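Local coordinates for tail fiber protein (Acinetobacter phage AM24, PDB 5W5P), which is a trimeric phage tailspike that probably recognises, and may depolymerise, the capsular polysaccharide of its Acinetobacter baumannii host, at residues A[455-460]-A[600-605]; A[472-477]-A[496-501]; A[534-539]-A[576-581]; A[544-549]-A[560-565]. All coordinates share one frame; numbering follows the deposited sequence.

Interaction 1: A[455-460]-A[600-605]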
loop_
_atom_site.group_PDB
_atom_site.type_symbol
_atom_site.label_atom_id
_atom_site.label_comp_id
_atom_site.label_asym_id
_atom_site.label_seq_id
_atom_site.Cartn_x
_atom_site.Cartn_y
_atom_site.Cartn_z
ATOM N N LEU A 455 22.825 -17.018 17.617
ATOM C CA LEU A 455 24.124 -16.409 17.845
ATOM C C LEU A 455 24.200 -15.908 19.280
ATOM O O LEU A 455 23.177 -15.614 19.906
ATOM C CB LEU A 455 24.392 -15.266 16.853
ATOM C CG LEU A 455 23.735 -13.899 17.071
ATOM C CD1 LEU A 455 24.412 -12.838 16.211
ATOM C CD2 LEU A 455 22.251 -13.955 16.765
ATOM N N SER A 456 25.426 -15.831 19.795
ATOM C CA SER A 456 25.659 -15.325 21.139
ATOM C C SER A 456 27.128 -14.957 21.281
ATOM O O SER A 456 27.988 -15.478 20.570
ATOM C CB SER A 456 25.261 -16.351 22.204
ATOM O OG SER A 456 26.385 -17.113 22.617
ATOM N N ARG A 457 27.401 -14.042 22.208
ATOM C CA ARG A 457 28.762 -13.712 22.613
ATOM C C ARG A 457 28.886 -13.985 24.104
ATOM O O ARG A 457 28.055 -13.525 24.895
ATOM C CB ARG A 457 29.115 -12.253 22.291
ATOM C CG ARG A 457 29.491 -12.015 20.823
ATOM C CD ARG A 457 29.755 -10.536 20.510
ATOM N NE ARG A 457 28.597 -9.676 20.774
ATOM C CZ ARG A 457 28.346 -8.526 20.148
ATOM N NH1 ARG A 457 29.161 -8.078 19.203
ATOM N NH2 ARG A 457 27.273 -7.816 20.469
ATOM N N LYS A 458 29.905 -14.758 24.478
ATOM C CA LYS A 458 30.140 -15.126 25.866
ATOM C C LYS A 458 31.635 -15.088 26.146
ATOM O O LYS A 458 32.445 -15.527 25.324
ATOM C CB LYS A 458 29.579 -16.521 26.190
ATOM C CG LYS A 458 29.613 -16.864 27.674
ATOM C CD LYS A 458 28.768 -18.080 28.006
ATOM C CE LYS A 458 28.317 -18.046 29.459
ATOM N NZ LYS A 458 27.139 -17.139 29.615
ATOM N N GLU A 459 31.989 -14.554 27.309
ATOM C CA GLU A 459 33.372 -14.489 27.754
ATOM C C GLU A 459 33.656 -15.669 28.678
ATOM O O GLU A 459 32.874 -15.947 29.592
ATOM C CB GLU A 459 33.640 -13.161 28.463
ATOM C CG GLU A 459 34.832 -13.169 29.390
ATOM C CD GLU A 459 34.916 -11.915 30.232
ATOM O OE1 GLU A 459 34.534 -11.972 31.420
ATOM O OE2 GLU A 459 35.374 -10.876 29.713
ATOM N N PHE A 460 34.757 -16.372 28.419
ATOM C CA PHE A 460 35.201 -17.506 29.233
ATOM C C PHE A 460 36.568 -17.152 29.809
ATOM O O PHE A 460 37.601 -17.425 29.192
ATOM C CB PHE A 460 35.267 -18.805 28.413
ATOM C CG PHE A 460 33.938 -19.261 27.885
ATOM C CD1 PHE A 460 33.129 -20.095 28.636
ATOM C CD2 PHE A 460 33.503 -18.859 26.631
ATOM C CE1 PHE A 460 31.905 -20.513 28.150
ATOM C CE2 PHE A 460 32.281 -19.275 26.140
ATOM C CZ PHE A 460 31.481 -20.101 26.900
ATOM N N PHE A 600 37.114 -15.118 24.300
ATOM C CA PHE A 600 35.866 -14.452 23.935
ATOM C C PHE A 600 35.323 -15.115 22.675
ATOM O O PHE A 600 35.924 -15.013 21.601
ATOM C CB PHE A 600 36.092 -12.958 23.720
ATOM C CG PHE A 600 34.829 -12.148 23.711
ATOM C CD1 PHE A 600 34.052 -12.033 24.854
ATOM C CD2 PHE A 600 34.418 -11.503 22.558
ATOM C CE1 PHE A 600 32.878 -11.282 24.840
ATOM C CE2 PHE A 600 33.252 -10.747 22.537
ATOM C CZ PHE A 600 32.483 -10.637 23.678
ATOM N N SER A 601 34.191 -15.793 22.796
ATOM C CA SER A 601 33.671 -16.630 21.725
ATOM C C SER A 601 32.427 -15.988 21.119
ATOM O O SER A 601 31.448 -15.731 21.827
ATOM C CB SER A 601 33.358 -18.029 22.246
ATOM O OG SER A 601 34.546 -18.688 22.658
ATOM N N SER A 602 32.470 -15.740 19.810
ATOM C CA SER A 602 31.315 -15.290 19.036
ATOM C C SER A 602 30.740 -16.511 18.325
ATOM O O SER A 602 31.218 -16.899 17.257
ATOM C CB SER A 602 31.717 -14.208 18.040
ATOM O OG SER A 602 32.103 -13.015 18.697
ATOM N N THR A 603 29.716 -17.120 18.920
ATOM C CA THR A 603 29.143 -18.354 18.397
ATOM C C THR A 603 27.961 -18.046 17.489
ATOM O O THR A 603 27.050 -17.313 17.878
ATOM C CB THR A 603 28.686 -19.267 19.535
ATOM O OG1 THR A 603 29.796 -19.580 20.382
ATOM C CG2 THR A 603 28.111 -20.548 18.968
ATOM N N THR A 604 27.977 -18.613 16.285
ATOM C CA THR A 604 26.855 -18.528 15.355
ATOM C C THR A 604 26.412 -19.944 15.011
ATOM O O THR A 604 27.219 -20.751 14.540
ATOM C CB THR A 604 27.233 -17.761 14.081
ATOM O OG1 THR A 604 27.617 -16.425 14.420
ATOM C CG2 THR A 604 26.045 -17.699 13.133
HETATM N N MSE A 605 25.138 -20.241 15.243
HETATM C CA MSE A 605 24.616 -21.580 14.998
HETATM C C MSE A 605 23.699 -21.640 13.779
HETATM O O MSE A 605 22.963 -20.696 13.498
HETATM C CB MSE A 605 23.872 -22.087 16.235
HETATM C CG MSE A 605 24.771 -22.282 17.454
HETATM SE SE MSE A 605 23.865 -23.139 18.966
HETATM C CE MSE A 605 23.496 -24.870 18.136
HETATM O O HOH W 1 29.407 -17.592 22.374
#

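Interaction 2: A[472-477]-A[496-501]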
loop_
_atom_site.group_PDB
_atom_site.type_symbol
_atom_site.label_atom_id
_atom_site.label_comp_id
_atom_site.label_asym_id
_atom_site.label_seq_id
_atom_site.Cartn_x
_atom_site.Cartn_y
_atom_site.Cartn_z
ATOM N N THR A 472 37.153 -24.284 28.174
ATOM C CA THR A 472 35.763 -24.205 27.751
ATOM C C THR A 472 35.618 -23.080 26.735
ATOM O O THR A 472 36.092 -21.963 26.962
ATOM C CB THR A 472 34.851 -23.957 28.954
ATOM O OG1 THR A 472 35.178 -24.866 30.013
ATOM C CG2 THR A 472 33.392 -24.134 28.573
ATOM N N VAL A 473 34.977 -23.369 25.606
ATOM C CA VAL A 473 34.923 -22.414 24.506
ATOM C C VAL A 473 33.509 -21.980 24.163
ATOM O O VAL A 473 33.343 -20.985 23.439
ATOM C CB VAL A 473 35.626 -22.967 23.249
ATOM C CG1 VAL A 473 37.125 -22.929 23.454
ATOM C CG2 VAL A 473 35.121 -24.371 22.904
ATOM N N ALA A 474 32.488 -22.654 24.677
ATOM C CA ALA A 474 31.118 -22.362 24.286
ATOM C C ALA A 474 30.180 -23.043 25.269
ATOM O O ALA A 474 30.564 -23.978 25.977
ATOM C CB ALA A 474 30.828 -22.824 22.853
ATOM N N GLU A 475 28.944 -22.552 25.307
ATOM C CA GLU A 475 27.930 -23.103 26.196
ATOM C C GLU A 475 26.578 -22.997 25.508
ATOM O O GLU A 475 26.152 -21.900 25.135
ATOM C CB GLU A 475 27.928 -22.366 27.535
ATOM C CG GLU A 475 26.820 -22.798 28.479
ATOM C CD GLU A 475 26.778 -21.962 29.740
ATOM O OE1 GLU A 475 25.855 -21.131 29.877
ATOM O OE2 GLU A 475 27.668 -22.131 30.596
ATOM N N ILE A 476 25.917 -24.132 25.329
ATOM C CA ILE A 476 24.579 -24.173 24.765
ATOM C C ILE A 476 23.626 -24.679 25.839
ATOM O O ILE A 476 24.031 -25.328 26.809
ATOM C CB ILE A 476 24.507 -25.054 23.501
ATOM C CG1 ILE A 476 24.746 -26.520 23.857
ATOM C CG2 ILE A 476 25.517 -24.579 22.458
ATOM C CD1 ILE A 476 24.781 -27.437 22.658
ATOM N N ASP A 477 22.342 -24.374 25.665
ATOM C CA ASP A 477 21.323 -24.758 26.634
ATOM C C ASP A 477 20.184 -25.490 25.942
ATOM O O ASP A 477 19.824 -25.173 24.804
ATOM C CB ASP A 477 20.779 -23.538 27.386
ATOM C CG ASP A 477 20.313 -23.879 28.790
ATOM O OD1 ASP A 477 19.860 -25.022 29.012
ATOM O OD2 ASP A 477 20.410 -23.003 29.675
HETATM N N MSE A 496 27.778 -25.424 14.480
HETATM C CA MSE A 496 28.295 -24.355 15.326
HETATM C C MSE A 496 29.562 -23.739 14.739
HETATM O O MSE A 496 30.523 -24.446 14.433
HETATM C CB MSE A 496 28.593 -24.873 16.732
HETATM C CG MSE A 496 27.384 -25.042 17.628
HETATM SE SE MSE A 496 27.904 -25.652 19.415
HETATM C CE MSE A 496 28.314 -23.927 20.233
ATOM N N ASN A 497 29.556 -22.420 14.580
ATOM C CA ASN A 497 30.742 -21.652 14.204
ATOM C C ASN A 497 31.162 -20.858 15.437
ATOM O O ASN A 497 30.530 -19.855 15.783
ATOM C CB ASN A 497 30.452 -20.738 13.017
ATOM C CG ASN A 497 31.706 -20.083 12.465
ATOM O OD1 ASN A 497 32.359 -20.621 11.568
ATOM N ND2 ASN A 497 32.055 -18.917 13.005
ATOM N N ILE A 498 32.223 -21.308 16.100
ATOM C CA ILE A 498 32.675 -20.708 17.355
ATOM C C ILE A 498 33.926 -19.894 17.041
ATOM O O ILE A 498 35.042 -20.408 17.031
ATOM C CB ILE A 498 32.931 -21.762 18.432
ATOM C CG1 ILE A 498 31.737 -22.715 18.541
ATOM C CG2 ILE A 498 33.228 -21.097 19.771
ATOM C CD1 ILE A 498 32.009 -23.922 19.402
ATOM N N PHE A 499 33.734 -18.601 16.787
ATOM C CA PHE A 499 34.848 -17.680 16.578
ATOM C C PHE A 499 35.418 -17.297 17.939
ATOM O O PHE A 499 34.765 -16.598 18.721
ATOM C CB PHE A 499 34.392 -16.449 15.798
ATOM C CG PHE A 499 35.469 -15.407 15.608
ATOM C CD1 PHE A 499 36.804 -15.768 15.507
ATOM C CD2 PHE A 499 35.143 -14.065 15.526
ATOM C CE1 PHE A 499 37.787 -14.810 15.332
ATOM C CE2 PHE A 499 36.125 -13.105 15.351
ATOM C CZ PHE A 499 37.447 -13.479 15.253
HETATM N N MSE A 500 36.633 -17.753 18.226
HETATM C CA MSE A 500 37.259 -17.473 19.508
HETATM C C MSE A 500 38.343 -16.415 19.374
HETATM O O MSE A 500 39.265 -16.549 18.565
HETATM C CB MSE A 500 37.856 -18.745 20.111
HETATM C CG MSE A 500 36.880 -19.897 20.275
HETATM SE SE MSE A 500 37.783 -21.635 20.297
HETATM C CE MSE A 500 38.073 -21.831 18.378
ATOM N N GLN A 501 38.232 -15.366 20.182
ATOM C CA GLN A 501 39.234 -14.310 20.255
ATOM C C GLN A 501 39.886 -14.384 21.629
ATOM O O GLN A 501 39.230 -14.137 22.647
ATOM C CB GLN A 501 38.602 -12.942 20.003
ATOM C CG GLN A 501 38.167 -12.739 18.558
ATOM C CD GLN A 501 37.405 -11.438 18.339
ATOM O OE1 GLN A 501 36.368 -11.199 18.960
ATOM N NE2 GLN A 501 37.920 -10.595 17.452
#

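Interaction 3: A[534-539]-A[576-581]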
loop_
_atom_site.group_PDB
_atom_site.type_symbol
_atom_site.label_atom_id
_atom_site.label_comp_id
_atom_site.label_asym_id
_atom_site.label_seq_id
_atom_site.Cartn_x
_atom_site.Cartn_y
_atom_site.Cartn_z
ATOM N N ASP A 534 14.294 -34.386 29.698
ATOM C CA ASP A 534 15.687 -34.122 29.364
ATOM C C ASP A 534 15.974 -34.534 27.925
ATOM O O ASP A 534 15.495 -35.565 27.449
ATOM C CB ASP A 534 16.624 -34.878 30.313
ATOM C CG ASP A 534 16.404 -34.515 31.774
ATOM O OD1 ASP A 534 15.853 -33.431 32.052
ATOM O OD2 ASP A 534 16.791 -35.319 32.647
ATOM N N VAL A 535 16.754 -33.714 27.227
ATOM C CA VAL A 535 17.222 -34.028 25.884
ATOM C C VAL A 535 18.743 -33.973 25.884
ATOM O O VAL A 535 19.345 -33.129 26.556
ATOM C CB VAL A 535 16.632 -33.074 24.826
ATOM C CG1 VAL A 535 15.156 -33.391 24.603
ATOM C CG2 VAL A 535 16.833 -31.623 25.240
ATOM N N TYR A 536 19.361 -34.870 25.128
ATOM C CA TYR A 536 20.799 -35.069 25.187
ATOM C C TYR A 536 21.460 -34.612 23.895
ATOM O O TYR A 536 20.848 -34.624 22.823
ATOM C CB TYR A 536 21.118 -36.538 25.473
ATOM C CG TYR A 536 20.260 -37.105 26.584
ATOM C CD1 TYR A 536 20.565 -36.853 27.918
ATOM C CD2 TYR A 536 19.137 -37.875 26.302
ATOM C CE1 TYR A 536 19.783 -37.360 28.943
ATOM C CE2 TYR A 536 18.347 -38.385 27.322
ATOM C CZ TYR A 536 18.677 -38.122 28.642
ATOM O OH TYR A 536 17.904 -38.623 29.667
ATOM N N VAL A 537 22.721 -34.197 24.015
ATOM C CA VAL A 537 23.492 -33.645 22.910
ATOM C C VAL A 537 24.748 -34.482 22.716
ATOM O O VAL A 537 25.414 -34.858 23.687
ATOM C CB VAL A 537 23.863 -32.168 23.160
ATOM C CG1 VAL A 537 24.832 -31.666 22.096
ATOM C CG2 VAL A 537 22.612 -31.300 23.213
ATOM N N ALA A 538 25.067 -34.772 21.457
ATOM C CA ALA A 538 26.359 -35.314 21.064
ATOM C C ALA A 538 27.000 -34.345 20.080
ATOM O O ALA A 538 26.361 -33.931 19.108
ATOM C CB ALA A 538 26.218 -36.702 20.439
ATOM N N ALA A 539 28.249 -33.977 20.341
ATOM C CA ALA A 539 28.983 -33.016 19.536
ATOM C C ALA A 539 30.183 -33.680 18.871
ATOM O O ALA A 539 30.727 -34.671 19.363
ATOM C CB ALA A 539 29.461 -31.837 20.389
ATOM N N THR A 576 20.899 -28.260 32.451
ATOM C CA THR A 576 20.415 -28.458 31.096
ATOM C C THR A 576 21.402 -27.960 30.051
ATOM O O THR A 576 21.158 -28.133 28.852
ATOM C CB THR A 576 19.062 -27.759 30.905
ATOM O OG1 THR A 576 19.139 -26.419 31.406
ATOM C CG2 THR A 576 17.960 -28.513 31.637
ATOM N N LYS A 577 22.508 -27.354 30.471
ATOM C CA LYS A 577 23.469 -26.771 29.551
ATOM C C LYS A 577 24.532 -27.788 29.152
ATOM O O LYS A 577 24.722 -28.823 29.797
ATOM C CB LYS A 577 24.134 -25.538 30.170
ATOM C CG LYS A 577 23.152 -24.463 30.597
ATOM C CD LYS A 577 23.844 -23.304 31.291
ATOM C CE LYS A 577 22.829 -22.318 31.846
ATOM N NZ LYS A 577 23.444 -21.399 32.841
ATOM N N TYR A 578 25.234 -27.472 28.067
ATOM C CA TYR A 578 26.369 -28.259 27.604
ATOM C C TYR A 578 27.547 -27.318 27.419
ATOM O O TYR A 578 27.441 -26.320 26.699
ATOM C CB TYR A 578 26.044 -28.996 26.302
ATOM C CG TYR A 578 25.338 -30.316 26.528
ATOM C CD1 TYR A 578 23.957 -30.369 26.657
ATOM C CD2 TYR A 578 26.054 -31.508 26.625
ATOM C CE1 TYR A 578 23.304 -31.567 26.871
ATOM C CE2 TYR A 578 25.407 -32.714 26.842
ATOM C CZ TYR A 578 24.031 -32.734 26.963
ATOM O OH TYR A 578 23.365 -33.919 27.174
ATOM N N LEU A 579 28.655 -27.622 28.089
ATOM C CA LEU A 579 29.886 -26.857 27.950
ATOM C C LEU A 579 30.764 -27.532 26.905
ATOM O O LEU A 579 31.155 -28.690 27.077
ATOM C CB LEU A 579 30.625 -26.764 29.286
ATOM C CG LEU A 579 29.826 -26.475 30.560
ATOM C CD1 LEU A 579 30.759 -26.439 31.760
ATOM C CD2 LEU A 579 29.057 -25.169 30.446
ATOM N N LEU A 580 31.064 -26.817 25.826
ATOM C CA LEU A 580 31.981 -27.313 24.808
ATOM C C LEU A 580 33.393 -26.851 25.144
ATOM O O LEU A 580 33.609 -25.682 25.479
ATOM C CB LEU A 580 31.564 -26.824 23.421
ATOM C CG LEU A 580 30.243 -27.386 22.885
ATOM C CD1 LEU A 580 29.081 -26.472 23.250
ATOM C CD2 LEU A 580 30.307 -27.596 21.381
ATOM N N LYS A 581 34.351 -27.775 25.075
ATOM C CA LYS A 581 35.711 -27.508 25.518
ATOM C C LYS A 581 36.719 -28.044 24.511
ATOM O O LYS A 581 36.489 -29.067 23.860
ATOM C CB LYS A 581 35.993 -28.134 26.889
ATOM C CG LYS A 581 34.844 -28.069 27.877
ATOM C CD LYS A 581 35.166 -28.895 29.106
ATOM C CE LYS A 581 34.096 -28.760 30.163
ATOM N NZ LYS A 581 34.529 -29.431 31.420
#

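Interaction 4: A[544-549]-A[560-565]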
loop_
_atom_site.group_PDB
_atom_site.type_symbol
_atom_site.label_atom_id
_atom_site.label_comp_id
_atom_site.label_asym_id
_atom_site.label_seq_id
_atom_site.Cartn_x
_atom_site.Cartn_y
_atom_site.Cartn_z
ATOM N N PHE A 544 38.621 -27.138 12.349
ATOM C CA PHE A 544 39.327 -26.236 13.245
ATOM C C PHE A 544 40.452 -25.562 12.476
ATOM O O PHE A 544 41.130 -26.202 11.669
ATOM C CB PHE A 544 39.885 -26.979 14.469
ATOM C CG PHE A 544 40.659 -26.099 15.407
ATOM C CD1 PHE A 544 40.009 -25.351 16.371
ATOM C CD2 PHE A 544 42.038 -26.014 15.320
ATOM C CE1 PHE A 544 40.717 -24.536 17.232
ATOM C CE2 PHE A 544 42.754 -25.202 16.180
ATOM C CZ PHE A 544 42.090 -24.460 17.137
ATOM N N THR A 545 40.632 -24.269 12.720
ATOM C CA THR A 545 41.778 -23.551 12.186
ATOM C C THR A 545 42.061 -22.368 13.094
ATOM O O THR A 545 41.148 -21.804 13.704
ATOM C CB THR A 545 41.556 -23.084 10.739
ATOM O OG1 THR A 545 42.629 -22.219 10.340
ATOM C CG2 THR A 545 40.252 -22.345 10.601
ATOM N N GLN A 546 43.337 -22.010 13.189
ATOM C CA GLN A 546 43.765 -20.904 14.027
ATOM C C GLN A 546 44.907 -20.180 13.340
ATOM O O GLN A 546 45.637 -20.761 12.533
ATOM C CB GLN A 546 44.208 -21.376 15.418
ATOM C CG GLN A 546 45.512 -22.161 15.437
ATOM C CD GLN A 546 45.752 -22.855 16.764
ATOM O OE1 GLN A 546 45.580 -22.265 17.831
ATOM N NE2 GLN A 546 46.137 -24.122 16.702
ATOM N N LEU A 547 45.049 -18.901 13.658
ATOM C CA LEU A 547 46.175 -18.129 13.163
ATOM C C LEU A 547 47.391 -18.385 14.044
ATOM O O LEU A 547 47.295 -18.358 15.275
ATOM C CB LEU A 547 45.827 -16.642 13.133
ATOM C CG LEU A 547 45.054 -16.217 11.887
ATOM C CD1 LEU A 547 44.092 -15.079 12.206
ATOM C CD2 LEU A 547 46.017 -15.833 10.772
ATOM N N GLU A 548 48.530 -18.653 13.413
ATOM C CA GLU A 548 49.772 -18.924 14.123
ATOM C C GLU A 548 50.770 -17.777 14.036
ATOM O O GLU A 548 51.860 -17.878 14.609
ATOM C CB GLU A 548 50.415 -20.210 13.591
ATOM C CG GLU A 548 49.515 -21.436 13.676
ATOM C CD GLU A 548 50.152 -22.679 13.071
ATOM O OE1 GLU A 548 49.403 -23.572 12.620
ATOM O OE2 GLU A 548 51.399 -22.767 13.047
ATOM N N GLY A 549 50.428 -16.699 13.340
ATOM C CA GLY A 549 51.318 -15.564 13.207
ATOM C C GLY A 549 50.574 -14.384 12.622
ATOM O O GLY A 549 49.378 -14.454 12.327
ATOM N N LEU A 560 50.242 -12.542 16.568
ATOM C CA LEU A 560 49.206 -13.443 17.055
ATOM C C LEU A 560 49.816 -14.798 17.401
ATOM O O LEU A 560 50.628 -15.340 16.647
ATOM C CB LEU A 560 48.106 -13.611 16.009
ATOM C CG LEU A 560 47.287 -12.378 15.632
ATOM C CD1 LEU A 560 46.364 -12.713 14.475
ATOM C CD2 LEU A 560 46.493 -11.861 16.822
ATOM N N PHE A 561 49.409 -15.345 18.545
ATOM C CA PHE A 561 49.998 -16.548 19.114
ATOM C C PHE A 561 49.105 -17.759 18.872
ATOM O O PHE A 561 47.878 -17.667 18.950
ATOM C CB PHE A 561 50.224 -16.363 20.617
ATOM C CG PHE A 561 50.951 -17.507 21.279
ATOM C CD1 PHE A 561 52.312 -17.689 21.081
ATOM C CD2 PHE A 561 50.278 -18.385 22.117
ATOM C CE1 PHE A 561 52.981 -18.726 21.697
ATOM C CE2 PHE A 561 50.948 -19.428 22.737
ATOM C CZ PHE A 561 52.299 -19.599 22.525
ATOM N N LYS A 562 49.732 -18.897 18.586
ATOM C CA LYS A 562 49.023 -20.167 18.425
ATOM C C LYS A 562 48.700 -20.714 19.813
ATOM O O LYS A 562 49.576 -21.239 20.507
ATOM C CB LYS A 562 49.871 -21.146 17.618
ATOM C CG LYS A 562 49.278 -22.537 17.486
ATOM C CD LYS A 562 50.246 -23.492 16.797
ATOM C CE LYS A 562 49.628 -24.872 16.656
ATOM N NZ LYS A 562 50.498 -25.830 15.924
ATOM N N HIS A 563 47.434 -20.596 20.226
ATOM C CA HIS A 563 47.052 -20.967 21.585
ATOM C C HIS A 563 46.747 -22.453 21.725
ATOM O O HIS A 563 46.941 -23.020 22.809
ATOM C CB HIS A 563 45.833 -20.155 22.032
ATOM C CG HIS A 563 46.150 -18.742 22.416
ATOM N ND1 HIS A 563 46.553 -17.795 21.500
ATOM C CD2 HIS A 563 46.124 -18.116 23.618
ATOM C CE1 HIS A 563 46.762 -16.646 22.121
ATOM N NE2 HIS A 563 46.509 -16.814 23.406
ATOM N N PHE A 564 46.265 -23.095 20.664
ATOM C CA PHE A 564 45.851 -24.490 20.712
ATOM C C PHE A 564 46.845 -25.367 19.961
ATOM O O PHE A 564 47.323 -24.998 18.884
ATOM C CB PHE A 564 44.445 -24.659 20.123
ATOM C CG PHE A 564 43.350 -24.069 20.973
ATOM C CD1 PHE A 564 42.817 -24.788 22.032
ATOM C CD2 PHE A 564 42.848 -22.802 20.708
ATOM C CE1 PHE A 564 41.812 -24.261 22.814
ATOM C CE2 PHE A 564 41.833 -22.265 21.486
ATOM C CZ PHE A 564 41.316 -22.998 22.543
ATOM N N THR A 565 47.162 -26.525 20.537
ATOM C CA THR A 565 48.049 -27.508 19.912
ATOM C C THR A 565 47.256 -28.802 19.740
ATOM O O THR A 565 47.035 -29.536 20.708
ATOM C CB THR A 565 49.315 -27.722 20.740
ATOM O OG1 THR A 565 50.092 -26.517 20.741
ATOM C CG2 THR A 565 50.152 -28.855 20.166
HETATM O O HOH W 2 52.682 -17.848 17.104
#

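Interaction 1: A[455-460]-A[600-605]
Phe-600 meets both Glu-459 and Arg-457 on one face of an antiparallel strand pair. Its CG is anti to the backbone N (chi1 -164°), and the ring brings CD1 to 3.8 Å from Glu-459 CB, which lies in the ring plane at the edge, while CZ approaches Arg-457 CB at 4.0 Å. An aromatic ring suits this place because its rim meets the first carbons of two long polar side chains, whose ends bond to Lys-598 (Glu-459) and to Asn-611 O of a second subunit (Arg-457). Ser-601 forms a hydrogen-bonded pair with Lys-458, its N donating to Lys-458 O at 3.1 Å with an N-H...O angle of 174°; its hydroxyl sits on the other face and bonds to Val-473 O. Ser-602, small enough for the long chain opposite, sets OG 3.5 Å from Arg-457 CG. Thr-603 exchanges two backbone bonds with Ser-456, N to O and O to N both 2.9 Å. Beside this pair a water donates to Ser-601 O at 2.8 Å and to Ser-456 OG, and also bonds Thr-603 OG1. Thr-604 then faces Leu-455 as a non-hydrogen-bonded pair. The two faces thus differ: Ser-456, Ser-601 and Thr-603, with the water, satisfy polar atoms within the subunit, whereas the face with Leu-455, Arg-457 and Phe-600 also meets neighbouring subunits.

Interaction 2: A[472-477]-A[496-501]
Val-473 and Met-500 meet at an oblique angle, the valine CG1 resting 3.5 Å from the selenium atom SE of Met-500. Both methionines of this contact are selenomethionines, with selenium in the place of sulphur. Met-496 approaches Ile-476 obliquely as well: its chain is bent at the last torsion (chi3 85°), which carries CE to 3.6 Å from Ile-476 CG2. The same methyl lies 3.8 Å from Ala-474 CB, packing between a branched residue and a small one. Ala-474 CB has a second neighbour in Ile-498 CD1, also at 3.8 Å, and the short alanine lets Met-496 CE and Ile-498 CD1 both reach its CB. The other branch of Ile-498, CG2, comes 3.7 Å from Val-473 O, which is hydrogen-bonded to Ser-601 OG. Consecutive residues of a regular strand would point to opposite sides, yet Val-473 and Ala-474 both point toward 496-501: they form a classic beta bulge opposite Leu-580, which brings one extra apolar group inward. All six residues that touch are buried, and the interface between them is entirely apolar on the side-chain level. The short strand axes pass 8.1 Å apart at 138°, consistent with two sheets packed face to face. Strand 470-477 pairs with 577-582 in one layer, while 492-503 lies between 598-608 and 509-523 in the other.

Interaction 3: A[534-539]-A[576-581]
The strands that carry Val-537 and Tyr-578 run nearly parallel, their short axes 8.7 Å apart and 12° from alignment, too far for backbone pairing, so that side chains pack across the interface. Tyr-578 makes most of this contact. Val-537 presents CB over the centre of the Tyr-578 ring, 3.7 Å from the centroid and 8° off the normal, a CH-pi contact. The valine CG2 touches the same face farther out, 3.7 Å from Tyr-578 CE1. The two side chains slide past each other in opposite directions, which takes the phenol oxygen to the opposite backbone: Val-537 N donates a weak hydrogen bond to Tyr-578 OH at 3.2 Å. Tyrosine suits this place because a flat ring can pass under a branched residue while its hydroxyl still finds polar partners; the main one is Arg-573 NE, with the Val-537 bond a weaker second. The interface lies between the two antiparallel sheets of a beta-sandwich-like domain, with strand 535-546 at the edge of one sheet and strand 577-582 in the other. Next to the phenol, Tyr-536 starts away from the interface, though its CB stays 3.8 Å from Tyr-578 OH; its own hydroxyl bonds to Val-551 O of the third subunit. Farther along, the sheets meet more loosely at Ala-539, whose CB lies 4.4 Å from Leu-580 CD2, the leucine having the length that the alanine lacks.

Interaction 4: A[544-549]-A[560-565]
Gln-546 turns CG into the position between its backbone N and carbonyl carbon (chi1 70°), and the chain then runs extended to set its amide against the backbone of Phe-564. Gln-546 OE1 accepts from Phe-564 N at 3.0 Å on an in-plane lone pair, and Gln-546 NE2 donates to Phe-564 O from above the carbonyl plane at 2.6 Å, short for such a bond and not to be over-read at this resolution. A primary amide suits this role, since it offers an acceptor and a donor side by side for both backbone polar atoms of one residue. Phe-544, with CG anti to its backbone N, directs its ring edge toward the face of the Phe-564 ring; the centroids lie 5.8 Å and the planes 81° apart, an offset edge-to-face pair. Lys-562 crosses the glutamine at about a right angle and runs beside Glu-548, with Lys-562 CD 3.8 Å from Glu-548 CG. Glu-548 OE1 and Lys-562 NZ stay 4.1 Å apart, beyond a salt bridge. Apolar contact resumes where Leu-547 CD1 meets Leu-560 CD1 at 4.0 Å. A water donates to Glu-548 O at 2.6 Å and accepts a weak bond from Lys-562 N. Where the chain leaves strand 535-546 and returns as a loop, the Gln-546 amide pairs with the Phe-564 backbone by two bonds, as a neighbouring strand would, adding to the loop's backbone bonds.

In the fold
All four contacts belong to the C-terminal, sandwich-like domain that follows the parallel strands of the tailspike body. Interactions 1 and 2, centres about 5 Å apart, share a sheet in which strand 598-608 lies next to 492-503. Interaction 2 leads into interaction 3, about 12 Å away between centres, through neighbouring strands 470-477 and 577-582, and also packs against interaction 4, centres about 16 Å apart. Interactions 3 and 4 both use strand 535-546. Along the chain, interaction 1 encloses the others, interaction 2 closes before interaction 3 opens, and interaction 4 falls within interaction 3. Strand 451-461, the first of its five-stranded sheet, lies beside 598-608, its last. Each contact has residues near another subunit.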